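Local coordinates for isomaltodextranase (Arthrobacter globiformis, PDB 5AWO), which hydrolyses alpha-1,6-glucosidic linkages in polysaccharides such as dextran, releasing successive isomaltose units from the non-reducing ends of the chains, at residues M318-F323 / W357-K362. Numbering follows the deposited sequence. Where two conformers were deposited one is given.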
loop_
_atom_site.group_PDB
_atom_site.type_symbol
_atom_site.label_atom_id
_atom_site.label_comp_id
_atom_site.label_asym_id
_atom_site.label_seq_id
_atom_site.Cartn_x
_atom_site.Cartn_y
_atom_site.Cartn_z
ATOM N N MET A 318 -14.547 -1.222 -2.997
ATOM C CA MET A 318 -15.645 -0.309 -2.673
ATOM C C MET A 318 -16.919 -0.777 -3.379
ATOM O O MET A 318 -16.953 -0.906 -4.603
ATOM C CB MET A 318 -15.296 1.127 -3.066
ATOM C CG MET A 318 -14.166 1.674 -2.235
ATOM S SD MET A 318 -13.803 3.399 -2.555
ATOM C CE MET A 318 -12.941 3.256 -4.112
ATOM N N ARG A 319 -17.956 -1.008 -2.575
ATOM C CA ARG A 319 -19.247 -1.490 -3.070
ATOM C C ARG A 319 -20.295 -0.413 -2.670
ATOM O O ARG A 319 -20.962 -0.485 -1.626
ATOM C CB ARG A 319 -19.574 -2.863 -2.516
ATOM C CG ARG A 319 -18.531 -3.945 -2.833
ATOM C CD ARG A 319 -19.062 -5.361 -2.566
ATOM N NE ARG A 319 -20.124 -5.622 -3.509
ATOM C CZ ARG A 319 -21.136 -6.466 -3.346
ATOM N NH1 ARG A 319 -21.202 -7.315 -2.326
ATOM N NH2 ARG A 319 -22.079 -6.478 -4.270
ATOM N N ALA A 320 -20.322 0.660 -3.439
ATOM C CA ALA A 320 -21.063 1.868 -2.989
ATOM C C ALA A 320 -22.524 1.587 -2.698
ATOM O O ALA A 320 -23.092 2.094 -1.717
ATOM C CB ALA A 320 -20.948 2.982 -4.008
ATOM N N SER A 321 -23.159 0.792 -3.545
ATOM C CA SER A 321 -24.598 0.484 -3.436
ATOM C C SER A 321 -24.944 -0.366 -2.231
ATOM O O SER A 321 -26.114 -0.517 -1.877
ATOM C CB SER A 321 -25.085 -0.264 -4.674
ATOM O OG SER A 321 -24.689 -1.620 -4.619
ATOM N N THR A 322 -23.937 -0.957 -1.588
ATOM C CA THR A 322 -24.191 -1.787 -0.410
ATOM C C THR A 322 -24.336 -1.011 0.894
ATOM O O THR A 322 -24.666 -1.608 1.914
ATOM C CB THR A 322 -23.114 -2.867 -0.206
ATOM O OG1 THR A 322 -21.857 -2.278 0.173
ATOM C CG2 THR A 322 -22.946 -3.710 -1.463
ATOM N N PHE A 323 -24.009 0.274 0.871
ATOM C CA PHE A 323 -24.132 1.133 2.040
ATOM C C PHE A 323 -25.539 1.706 2.150
ATOM O O PHE A 323 -26.302 1.700 1.185
ATOM C CB PHE A 323 -23.057 2.220 2.030
ATOM C CG PHE A 323 -21.664 1.658 2.283
ATOM C CD1 PHE A 323 -20.905 1.106 1.251
ATOM C CD2 PHE A 323 -21.157 1.619 3.563
ATOM C CE1 PHE A 323 -19.661 0.526 1.533
ATOM C CE2 PHE A 323 -19.929 1.057 3.826
ATOM C CZ PHE A 323 -19.170 0.513 2.817
ATOM N N TRP A 357 -20.985 9.505 -8.549
ATOM C CA TRP A 357 -20.400 10.668 -7.901
ATOM C C TRP A 357 -19.405 10.359 -6.750
ATOM O O TRP A 357 -18.479 11.114 -6.491
ATOM C CB TRP A 357 -21.525 11.598 -7.389
ATOM C CG TRP A 357 -22.366 10.921 -6.333
ATOM C CD1 TRP A 357 -23.504 10.179 -6.527
ATOM C CD2 TRP A 357 -22.106 10.891 -4.935
ATOM N NE1 TRP A 357 -23.948 9.683 -5.342
ATOM C CE2 TRP A 357 -23.107 10.093 -4.343
ATOM C CE3 TRP A 357 -21.107 11.438 -4.121
ATOM C CZ2 TRP A 357 -23.159 9.869 -2.973
ATOM C CZ3 TRP A 357 -21.147 11.193 -2.762
ATOM C CH2 TRP A 357 -22.183 10.407 -2.200
ATOM N N VAL A 358 -19.613 9.235 -6.054
ATOM C CA VAL A 358 -18.773 8.832 -4.906
ATOM C C VAL A 358 -17.296 8.781 -5.322
ATOM O O VAL A 358 -16.370 9.148 -4.578
ATOM C CB VAL A 358 -19.197 7.401 -4.388
ATOM C CG1 VAL A 358 -18.248 6.855 -3.305
ATOM C CG2 VAL A 358 -20.642 7.432 -3.858
ATOM N N TYR A 359 -17.108 8.322 -6.548
ATOM C CA TYR A 359 -15.798 7.950 -7.061
ATOM C C TYR A 359 -15.145 9.065 -7.882
ATOM O O TYR A 359 -13.953 8.982 -8.201
ATOM C CB TYR A 359 -15.962 6.720 -7.924
ATOM C CG TYR A 359 -16.493 5.528 -7.176
ATOM C CD1 TYR A 359 -15.873 5.087 -5.994
ATOM C CD2 TYR A 359 -17.605 4.829 -7.611
ATOM C CE1 TYR A 359 -16.324 3.977 -5.307
ATOM C CE2 TYR A 359 -18.064 3.714 -6.930
ATOM C CZ TYR A 359 -17.431 3.297 -5.772
ATOM O OH TYR A 359 -17.876 2.174 -5.100
ATOM N N THR A 360 -15.908 10.097 -8.226
ATOM C CA THR A 360 -15.491 11.066 -9.246
ATOM C C THR A 360 -15.408 12.510 -8.736
ATOM O O THR A 360 -15.485 13.458 -9.531
ATOM C CB THR A 360 -16.397 10.968 -10.480
ATOM O OG1 THR A 360 -17.749 11.281 -10.109
ATOM C CG2 THR A 360 -16.311 9.574 -11.090
ATOM N N ASN A 361 -15.231 12.710 -7.434
ATOM C CA ASN A 361 -14.945 14.043 -6.906
ATOM C C ASN A 361 -13.481 14.369 -7.218
ATOM O O ASN A 361 -12.562 13.758 -6.687
ATOM C CB ASN A 361 -15.221 14.073 -5.401
ATOM C CG ASN A 361 -14.885 15.395 -4.741
ATOM O OD1 ASN A 361 -13.978 16.112 -5.140
ATOM N ND2 ASN A 361 -15.583 15.694 -3.679
ATOM N N LYS A 362 -13.284 15.313 -8.131
ATOM C CA LYS A 362 -11.947 15.620 -8.630
ATOM C C LYS A 362 -11.002 16.061 -7.525
ATOM O O LYS A 362 -9.806 15.744 -7.582
ATOM C CB LYS A 362 -12.017 16.660 -9.764
ATOM C CG LYS A 362 -12.623 16.104 -11.056
ATOM C CD LYS A 362 -13.166 17.221 -11.958
ATOM C CE LYS A 362 -14.064 16.704 -13.090
ATOM N NZ LYS A 362 -15.528 16.540 -12.797
#
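A Met-aromatic contact joins two loops of the glycoside hydrolase family 27 TIM barrel, those following the parallel strands 312-314 and 343-345. The side chains of Met318 and Tyr359 extend from their own loops and meet end on. The sulfur lies at the edge of the tyrosine ring, in its plane, with SD of Met318 5.1 Å from the centroid of Tyr359. The Met318 chain runs extended through chi2 (-175°) and bends at chi3 (-76°). This bend brings its CE to 3.7 Å from Tyr359 CE1. On the phenol end, CB of Ala320 lies 3.9 Å from CZ of Tyr359. Val358 covers one face of the same ring with CG1, offset toward the rim. Its other methyl, CG2, is 4.5 Å from CB of Ala320. The phenol is buried, and its OH is hydrogen-bonded to Asp347. The same carboxylate also binds the backbone N atoms of Ala320 and Ser321, so it links both loops. A leucine in place of Tyr359 would remove the ring and hydroxyl, and would probably loosen the packing against Met318 and Ala320 and leave Asp347 without one partner. The hydroxyl tip ends close to the main chain, with OH of Tyr359 3.3 Å from O of Met318.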